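Local coordinates for imine reductase (Bacillus cereus, PDB 4D3D) that catalyses the NADPH-dependent, S-selective reduction of the cyclic imine 2-methylpyrroline, at the interface of chains A and B. Residues are numbered along the deposited sequence; one frame, centred on the assembly and turned at random. Chains: chain A/B, Imine reductase.

Contact 1: the interface of chains A and B. Residues chain A 197, 200-201, 204, 225-226, 229; chain B 189, 192-193, 196-197.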
# COMPACT_ATOMS: atom_id res chain seq x y z
N ALA A 197 1.88 -0.83 3.11
CA ALA A 197 1.38 0.16 2.17
C ALA A 197 1.70 1.61 2.62
O ALA A 197 2.10 2.47 1.80
CB ALA A 197 -0.07 -0.04 1.93
N SER A 200 5.25 2.32 1.96
CA SER A 200 5.44 2.61 0.54
C SER A 200 5.06 3.99 0.11
O SER A 200 5.75 4.62 -0.72
CB SER A 200 4.75 1.58 -0.37
OG SER A 200 3.34 1.84 -0.54
N TYR A 201 4.00 4.56 0.75
CA TYR A 201 3.67 5.98 0.60
C TYR A 201 4.79 6.89 1.04
O TYR A 201 5.15 7.85 0.32
CB TYR A 201 2.32 6.29 1.30
CG TYR A 201 2.11 7.75 1.47
CD1 TYR A 201 1.75 8.54 0.40
CD2 TYR A 201 2.38 8.37 2.71
CE1 TYR A 201 1.64 9.93 0.60
CE2 TYR A 201 2.22 9.75 2.90
CZ TYR A 201 1.85 10.50 1.83
OH TYR A 201 1.79 11.86 1.94
N ALA A 204 7.67 6.65 -1.49
CA ALA A 204 7.28 7.39 -2.68
C ALA A 204 7.38 8.91 -2.44
O ALA A 204 7.83 9.66 -3.33
CB ALA A 204 5.88 7.00 -3.14
N MET A 225 -4.35 6.25 -6.27
CA MET A 225 -3.76 4.95 -6.47
C MET A 225 -4.24 4.02 -5.36
O MET A 225 -4.69 2.88 -5.62
CB MET A 225 -2.23 5.04 -6.41
CG MET A 225 -1.54 3.66 -6.46
SD MET A 225 -2.07 2.65 -7.87
CE MET A 225 -1.21 3.46 -9.24
N MET A 226 -4.22 4.49 -4.10
CA MET A 226 -4.72 3.67 -3.00
C MET A 226 -6.18 3.24 -3.19
O MET A 226 -6.51 2.10 -2.94
CB MET A 226 -4.59 4.42 -1.65
CG MET A 226 -3.15 4.68 -1.25
SD MET A 226 -2.27 3.22 -0.75
CE MET A 226 -0.92 3.92 0.23
N LEU A 229 -6.92 0.25 -5.50
CA LEU A 229 -6.46 -1.06 -5.20
C LEU A 229 -7.57 -2.08 -4.98
O LEU A 229 -7.44 -3.24 -5.38
CB LEU A 229 -5.43 -1.05 -4.05
CG LEU A 229 -4.15 -0.22 -4.35
CD1 LEU A 229 -3.15 -0.33 -3.25
CD2 LEU A 229 -3.51 -0.52 -5.72
N ILE B 189 6.39 7.09 -8.95
CA ILE B 189 6.07 7.09 -7.46
C ILE B 189 4.67 6.43 -7.23
O ILE B 189 4.48 5.77 -6.20
CB ILE B 189 6.19 8.49 -6.83
CG1 ILE B 189 5.16 9.46 -7.35
CG2 ILE B 189 7.63 8.97 -6.95
CD1 ILE B 189 5.30 10.85 -6.67
N ASP B 192 5.51 2.70 -7.27
CA ASP B 192 6.16 2.31 -6.02
C ASP B 192 5.02 1.85 -5.02
O ASP B 192 5.11 0.76 -4.41
CB ASP B 192 6.96 3.55 -5.52
CG ASP B 192 7.89 3.27 -4.37
OD1 ASP B 192 8.16 2.10 -4.05
OD2 ASP B 192 8.34 4.34 -3.83
N ILE B 193 3.98 2.67 -4.90
CA ILE B 193 2.80 2.29 -4.04
C ILE B 193 2.07 1.05 -4.59
O ILE B 193 1.86 0.09 -3.84
CB ILE B 193 1.86 3.46 -3.90
CG1 ILE B 193 2.51 4.59 -3.12
CG2 ILE B 193 0.62 3.02 -3.17
CD1 ILE B 193 1.68 5.88 -3.04
N THR B 196 4.19 -2.33 -4.14
CA THR B 196 4.51 -2.66 -2.77
C THR B 196 3.22 -3.00 -2.03
O THR B 196 3.17 -3.99 -1.30
CB THR B 196 5.27 -1.52 -2.10
OG1 THR B 196 6.42 -1.08 -2.88
CG2 THR B 196 5.85 -1.97 -0.76
N ALA B 197 2.22 -2.18 -2.18
CA ALA B 197 0.92 -2.44 -1.52
C ALA B 197 0.25 -3.72 -2.06
O ALA B 197 -0.26 -4.55 -1.27
CB ALA B 197 0.03 -1.28 -1.68

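Contact 2: the interface of chains A and B. Residues chain A 112-115, 188, 191; chain B 258, 261-262, 264-265.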
# COMPACT_ATOMS: atom_id res chain seq x y z
N SER A 112 -3.28 -7.12 21.38
CA SER A 112 -2.90 -7.61 20.05
C SER A 112 -1.59 -8.46 20.16
O SER A 112 -0.60 -8.20 20.92
CB SER A 112 -3.01 -6.45 19.02
OG SER A 112 -1.90 -5.67 19.18
N ASP A 113 -1.67 -9.64 19.53
CA ASP A 113 -0.63 -10.67 19.46
C ASP A 113 -0.95 -11.68 18.32
O ASP A 113 -1.87 -11.47 17.55
CB ASP A 113 -0.44 -11.44 20.81
CG ASP A 113 0.99 -11.88 21.11
OD1 ASP A 113 1.80 -12.20 20.19
OD2 ASP A 113 1.35 -11.97 22.31
N THR A 114 -0.15 -12.74 18.22
CA THR A 114 -0.31 -13.67 17.11
C THR A 114 -1.46 -14.64 17.29
O THR A 114 -1.88 -14.94 18.44
CB THR A 114 0.91 -14.50 16.85
OG1 THR A 114 1.06 -15.59 17.80
CG2 THR A 114 2.17 -13.59 16.87
N PRO A 115 -1.95 -15.20 16.19
CA PRO A 115 -3.01 -16.19 16.27
C PRO A 115 -2.60 -17.40 17.12
O PRO A 115 -3.41 -17.91 17.96
CB PRO A 115 -3.20 -16.61 14.83
CG PRO A 115 -2.87 -15.39 14.04
CD PRO A 115 -1.73 -14.78 14.79
N GLN A 188 -4.11 -9.14 12.31
CA GLN A 188 -2.68 -9.10 11.91
C GLN A 188 -2.57 -8.99 10.38
O GLN A 188 -1.67 -8.26 9.91
CB GLN A 188 -1.96 -10.26 12.42
CG GLN A 188 -1.77 -10.38 13.95
CD GLN A 188 -1.11 -9.20 14.60
OE1 GLN A 188 -0.47 -8.35 13.94
NE2 GLN A 188 -1.31 -9.05 15.93
N MET A 191 -3.12 -5.48 9.42
CA MET A 191 -1.98 -4.64 9.79
C MET A 191 -0.77 -4.88 8.87
O MET A 191 -0.02 -3.92 8.62
CB MET A 191 -1.57 -4.81 11.27
CG MET A 191 -2.63 -4.35 12.25
SD MET A 191 -3.31 -2.68 11.92
CE MET A 191 -1.88 -1.78 12.26
N SER B 258 3.84 -3.32 16.84
CA SER B 258 2.83 -3.81 15.93
C SER B 258 3.43 -4.60 14.71
O SER B 258 3.01 -5.71 14.39
CB SER B 258 2.01 -2.66 15.46
OG SER B 258 0.99 -3.01 14.59
N HIS B 261 4.70 -8.03 15.78
CA HIS B 261 3.62 -9.03 15.76
C HIS B 261 3.24 -9.52 14.36
O HIS B 261 2.92 -10.68 14.17
CB HIS B 261 2.40 -8.51 16.47
CG HIS B 261 2.62 -8.45 17.93
ND1 HIS B 261 1.90 -7.62 18.76
CD2 HIS B 261 3.54 -9.09 18.71
CE1 HIS B 261 2.34 -7.78 20.00
NE2 HIS B 261 3.28 -8.72 20.01
N VAL B 262 3.32 -8.64 13.35
CA VAL B 262 3.08 -9.09 11.97
C VAL B 262 4.20 -10.10 11.54
O VAL B 262 3.91 -11.12 10.91
CB VAL B 262 2.99 -7.88 11.00
CG1 VAL B 262 3.04 -8.36 9.54
CG2 VAL B 262 1.76 -7.02 11.22
N HIS B 264 6.05 -12.01 13.54
CA HIS B 264 5.80 -13.24 14.22
C HIS B 264 4.69 -14.07 13.63
O HIS B 264 4.82 -15.27 13.56
CB HIS B 264 5.54 -12.95 15.74
CG HIS B 264 6.69 -12.33 16.45
ND1 HIS B 264 6.55 -11.61 17.62
CD2 HIS B 264 8.01 -12.33 16.16
CE1 HIS B 264 7.73 -11.17 18.01
NE2 HIS B 264 8.64 -11.63 17.16
N THR B 265 3.58 -13.42 13.24
CA THR B 265 2.41 -14.04 12.67
C THR B 265 2.85 -14.75 11.38
O THR B 265 2.43 -15.89 11.07
CB THR B 265 1.29 -13.03 12.43
OG1 THR B 265 0.87 -12.50 13.70
CG2 THR B 265 0.11 -13.64 11.72
O HOH W 1 0.05 -5.96 14.80
O HOH W 2 -0.43 -6.66 17.52

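Contact 3: the interface of chains A and B. Residues chain A 193, 226, 229-230, 232-233; chain B 197-198, 223, 226-227.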
# COMPACT_ATOMS: atom_id res chain seq x y z
N ILE A 193 -0.97 -5.28 5.63
CA ILE A 193 -1.30 -4.34 4.52
C ILE A 193 -1.06 -2.86 4.98
O ILE A 193 -0.38 -2.08 4.32
CB ILE A 193 -2.74 -4.52 4.01
CG1 ILE A 193 -2.86 -5.89 3.32
CG2 ILE A 193 -3.07 -3.46 3.03
CD1 ILE A 193 -4.30 -6.21 2.86
N MET A 226 -4.22 4.49 -4.10
CA MET A 226 -4.72 3.67 -3.00
C MET A 226 -6.18 3.24 -3.19
O MET A 226 -6.51 2.10 -2.94
CB MET A 226 -4.59 4.42 -1.65
CG MET A 226 -3.15 4.68 -1.25
SD MET A 226 -2.27 3.22 -0.75
CE MET A 226 -0.92 3.92 0.23
N LEU A 229 -6.92 0.25 -5.50
CA LEU A 229 -6.46 -1.06 -5.20
C LEU A 229 -7.57 -2.08 -4.98
O LEU A 229 -7.44 -3.24 -5.38
CB LEU A 229 -5.43 -1.05 -4.05
CG LEU A 229 -4.15 -0.22 -4.35
CD1 LEU A 229 -3.15 -0.33 -3.25
CD2 LEU A 229 -3.51 -0.52 -5.72
N PRO A 230 -8.66 -1.70 -4.30
CA PRO A 230 -9.73 -2.73 -4.13
C PRO A 230 -10.28 -3.29 -5.45
O PRO A 230 -10.70 -4.43 -5.48
CB PRO A 230 -10.81 -1.99 -3.39
CG PRO A 230 -10.05 -0.90 -2.59
CD PRO A 230 -8.91 -0.48 -3.50
N PHE A 232 -8.51 -4.05 -8.08
CA PHE A 232 -7.60 -5.10 -8.42
C PHE A 232 -7.84 -6.32 -7.55
O PHE A 232 -7.81 -7.46 -8.00
CB PHE A 232 -6.10 -4.60 -8.33
CG PHE A 232 -5.73 -3.60 -9.37
CD1 PHE A 232 -5.98 -2.24 -9.22
CD2 PHE A 232 -5.15 -4.01 -10.57
CE1 PHE A 232 -5.68 -1.32 -10.21
CE2 PHE A 232 -4.83 -3.09 -11.54
CZ PHE A 232 -5.12 -1.77 -11.40
N VAL A 233 -7.98 -6.13 -6.26
CA VAL A 233 -8.25 -7.21 -5.34
C VAL A 233 -9.57 -7.94 -5.75
O VAL A 233 -9.55 -9.12 -5.80
CB VAL A 233 -8.36 -6.70 -3.88
CG1 VAL A 233 -8.81 -7.82 -2.95
CG2 VAL A 233 -6.98 -6.22 -3.41
N ALA B 197 2.22 -2.18 -2.18
CA ALA B 197 0.92 -2.44 -1.52
C ALA B 197 0.25 -3.72 -2.06
O ALA B 197 -0.26 -4.55 -1.27
CB ALA B 197 0.03 -1.28 -1.68
N MET B 198 0.29 -3.95 -3.39
CA MET B 198 -0.30 -5.20 -3.88
C MET B 198 0.46 -6.44 -3.45
O MET B 198 -0.15 -7.51 -3.11
CB MET B 198 -0.45 -5.14 -5.39
CG MET B 198 -1.57 -4.25 -5.83
SD MET B 198 -3.24 -4.55 -5.20
CE MET B 198 -3.54 -6.19 -5.86
N SER B 223 -10.27 -4.99 1.16
CA SER B 223 -10.79 -3.82 0.52
C SER B 223 -10.98 -2.67 1.45
O SER B 223 -10.63 -1.54 1.12
CB SER B 223 -12.13 -4.10 -0.24
OG SER B 223 -11.88 -5.10 -1.17
N MET B 226 -7.63 -1.06 2.44
CA MET B 226 -7.10 -0.25 1.34
C MET B 226 -7.81 1.06 1.13
O MET B 226 -7.19 2.11 0.95
CB MET B 226 -7.13 -1.04 0.04
CG MET B 226 -6.19 -2.18 0.10
SD MET B 226 -6.41 -3.34 -1.24
CE MET B 226 -4.84 -4.07 -1.17
N SER B 227 -9.17 1.02 1.20
CA SER B 227 -9.96 2.18 1.05
C SER B 227 -9.79 3.17 2.17
O SER B 227 -10.08 4.39 2.00
CB SER B 227 -11.46 1.77 0.90
OG SER B 227 -11.61 1.14 -0.35

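Contact 4: the interface of chains A and B. Residues chain A 152, 174, 176, 186; chain B 213, 217, 221.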
# COMPACT_ATOMS: atom_id res chain seq x y z
N TYR A 152 -13.01 -7.43 16.01
CA TYR A 152 -13.09 -8.84 15.64
C TYR A 152 -13.10 -9.69 16.89
O TYR A 152 -12.33 -9.50 17.84
CB TYR A 152 -11.81 -9.30 14.97
CG TYR A 152 -11.52 -8.62 13.66
CD1 TYR A 152 -12.41 -8.73 12.63
CD2 TYR A 152 -10.35 -7.88 13.50
CE1 TYR A 152 -12.12 -8.13 11.40
CE2 TYR A 152 -10.10 -7.26 12.27
CZ TYR A 152 -11.00 -7.36 11.28
OH TYR A 152 -10.80 -6.80 10.04
N ASP A 174 -17.68 -8.19 15.39
CA ASP A 174 -17.59 -9.06 14.19
C ASP A 174 -17.07 -10.37 14.57
O ASP A 174 -15.86 -10.60 14.65
CB ASP A 174 -16.76 -8.34 13.11
CG ASP A 174 -16.65 -9.15 11.81
OD1 ASP A 174 -17.28 -10.24 11.70
OD2 ASP A 174 -15.89 -8.67 10.89
N ARG A 176 -15.91 -13.97 14.23
CA ARG A 176 -15.32 -14.67 13.09
C ARG A 176 -15.35 -16.20 13.15
O ARG A 176 -14.99 -16.84 12.17
CB ARG A 176 -13.84 -14.24 12.94
CG ARG A 176 -13.67 -12.75 12.78
CD ARG A 176 -14.44 -12.00 11.74
NE ARG A 176 -14.47 -12.64 10.47
CZ ARG A 176 -15.53 -12.89 9.71
NH1 ARG A 176 -16.75 -12.47 9.95
NH2 ARG A 176 -15.28 -13.52 8.56
N TYR A 186 -7.39 -12.13 11.48
CA TYR A 186 -7.94 -11.04 10.76
C TYR A 186 -7.28 -9.69 11.11
O TYR A 186 -7.02 -8.82 10.25
CB TYR A 186 -9.46 -10.94 11.00
CG TYR A 186 -10.24 -12.01 10.22
CD1 TYR A 186 -10.44 -13.27 10.72
CD2 TYR A 186 -10.74 -11.72 8.96
CE1 TYR A 186 -11.18 -14.24 10.00
CE2 TYR A 186 -11.41 -12.71 8.20
CZ TYR A 186 -11.67 -13.93 8.78
OH TYR A 186 -12.43 -14.84 8.02
N ILE B 213 -8.31 -19.53 5.65
CA ILE B 213 -9.22 -18.52 5.16
C ILE B 213 -8.96 -18.26 3.69
O ILE B 213 -7.80 -18.09 3.27
CB ILE B 213 -8.98 -17.19 5.95
CG1 ILE B 213 -9.21 -17.33 7.46
CG2 ILE B 213 -9.82 -16.09 5.39
CD1 ILE B 213 -10.56 -17.94 7.79
N GLN B 217 -13.25 -14.75 1.55
CA GLN B 217 -13.44 -14.40 2.97
C GLN B 217 -12.67 -13.10 3.34
O GLN B 217 -13.22 -12.21 3.99
CB GLN B 217 -13.00 -15.50 3.88
CG GLN B 217 -13.97 -16.70 3.91
CD GLN B 217 -13.46 -17.81 4.82
OE1 GLN B 217 -12.47 -18.45 4.53
NE2 GLN B 217 -14.16 -18.03 5.92
N TYR B 221 -12.41 -7.24 3.90
CA TYR B 221 -11.51 -6.72 4.95
C TYR B 221 -10.26 -6.13 4.26
O TYR B 221 -9.80 -5.02 4.62
CB TYR B 221 -11.09 -7.85 5.88
CG TYR B 221 -12.27 -8.39 6.65
CD1 TYR B 221 -12.86 -7.68 7.63
CD2 TYR B 221 -12.79 -9.62 6.33
CE1 TYR B 221 -14.03 -8.17 8.26
CE2 TYR B 221 -13.95 -10.14 6.99
CZ TYR B 221 -14.50 -9.40 8.00
OH TYR B 221 -15.64 -9.90 8.66

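Contact 1: the interface of chains A and B
B:Ile193 is driven into a groove between two helices of chain A and loses 77 Å² of surface there. Its CG2 branch, anti to the backbone N, meets A:Met226 SD at 3.8 Å and the methyl CE of the same methionine equally closely, the two side chains crossing at about a right angle. A:Met225, bent at chi2 and chi3, runs past B:Ile193 the opposite way with its CG beside that same branch. The other branch, CG1, lies against A:Ser200. That serine holds its hydroxyl between backbone N and carbonyl carbon (chi1 82°), where OG bonds back to the carbonyl A:Ala197 O at 2.7 Å. With the hydroxyl used inside its own helix, A:Ser200 CB faces B:Thr196 CB at 3.6 Å. B:Thr196 does likewise, OG1 bonding to B:Asp192 O at 2.7 Å, and the serine-threonine contact becomes effectively apolar. At the two-fold centre the methyls A:Ala197 CB and B:Ala197 CB touch at 3.8 Å, and A:Leu229 CD1 leans on the B:Ala197 methyl at 3.7 Å. The A:Ala204 end is more polar: its CB rests on the carbonyl B:Ile189 O at 3.6 Å, with the B:Asp192 carboxylate near its backbone N but not bonded. B:Ile189 forms the looser rim, hiding 4 Å². Small residues at the centre probably let helices 182-210 of both chains pack closely and give the dimer an apolar core.

Contact 2: the interface of chains A and B
B:His261 puts one face of its imidazole against A:Asp113, whose CA lies over the ring centre. The aspartate carboxylate stacks at 25° to the ring plane, with A:Asp113 OD1 3.8 Å from B:His261 NE2. On the same side, toward the CB end of the histidine, the A:Gln188 amide stands nearly upright to the ring plane and meets B:His261 CB. The aliphatic part of A:Gln188 carries the next contact, CG resting on B:Thr265 OG1 at 3.4 Å, while B:Thr265 CG2 packs on A:Pro115 CD. A:Thr114 CG2 reaches B:His264 CB at 3.6 Å. Two linked waters make the polar connection. Water 2 is hydrogen-bonded to B:His261 ND1 at 2.8 Å and to A:Gln188 NE2 in an almost straight bond (172° at H). Water 1 sits 2.6 Å from A:Gln188 OE1 and also meets the carbonyl and hydroxyl oxygens of B:Ser258. Behind this shell, the bend at chi2 (-55°) brings the A:Gln188 amide over to the loop, where NE2 bonds to A:Asp113 O at 3.0 Å from well above the carbonyl plane; with the waters, this bond helps fix the amide's turn. B:Thr265 OG1 is held by B:His261 O, one turn back in helix 252-268. The 112-114 loop of the nucleotide-binding domain, which leads into helix 115-127, is thereby seated on the partner's helix, likely helping to set the domain's position in the dimer.

Contact 3: the interface of chains A and B
B:Ser227 OG touches the ring of A:Pro230 at CG, 3.4 Å away, while making a weak hydrogen bond of 3.2 Å to B:Ser223 O in its own helix. Beyond this the patch is apolar. A:Pro230 offers its ring to B:Met226, sliding past it in the opposite direction, with A:Pro230 CG 3.9 Å from B:Met226 CB. The methionine runs extended beyond CG (chi2 168°), which carries its sulphur across to A:Val233 and A:Leu229: B:Met226 SD lies 3.7 Å from A:Val233 CG2 and close to the CB of A:Leu229. Its CE also touches the same valine branch. B:Met198 has the contrary shape, bent at both chi2 and chi3. The curl brings its CE to A:Phe232 CB at 3.9 Å, and its sulphur stands beside A:Leu229 CD2. A:Phe232 also helps line the pocket for the polyether ligand, which probably came from crystallisation. A:Leu229 thus meets both methionines, B:Met226 at its CB and B:Met198 at CD2, while CD1 goes to B:Ala197. The patch lies where helix 215-242 of chain A packs on its own counterpart and on helix 182-210 of chain B.

Contact 4: the interface of chains A and B
B:Tyr221 reaches tip to tip toward A:Asp174 and gives 92 Å² of its surface to chain A. Among the hydrogen bonds, B:Tyr221 OH donates to A:Asp174 OD2 at 2.6 Å, on the syn lone pair, with carboxylate and ring planes 21° apart. The other carboxylate oxygen, A:Asp174 OD1, takes a salt bridge from A:Arg176 NH1 at 2.9 Å. A:Arg176, bent at chi2 and chi3, lays its guanidinium face under the tyrosine hydroxyl. A:Arg176 NH1 lies 3.1 Å from B:Tyr221 OH, but the oxygen sits over the face rather than in line with an N-H, so the contact is probably largely electrostatic. A:Arg176 NH2 is meanwhile spent in plane on A:Tyr186 OH, a bond of 165° at H that fixes the guanidinium's rotation. Aromatic contacts wall in the rest of B:Tyr221: A:Tyr186 turns an edge to its face, planes 69° apart, and A:Tyr152 passes alongside with CE1 3.7 Å from B:Tyr221 CE1. B:Ile213 CD1 rests on the phenol oxygen A:Tyr186 OH at 3.6 Å. The patch ties strands 149-155 and 171-175 of one chain to helix 215-242 of the other, probably steadying the nucleotide-binding domain against its partner.

Contacts 1 and 3 form a continuous apolar centre: their C-alpha centres are about 9 Å apart and they share A:Met226, A:Leu229 and B:Ala197. Contacts 2 and 4, about 14 Å from each other, are the more polar patches, lying about 22 and 24 Å from contact 1 and about 20 and 16 Å from contact 3. Helix 182-210 of chain A takes part in all four, and helix 215-242 of chain B in contacts 3 and 4. With the two-fold twins, the contacts suggest an intimately entwined dimer in which each nucleotide-binding domain leans on its partner's helices.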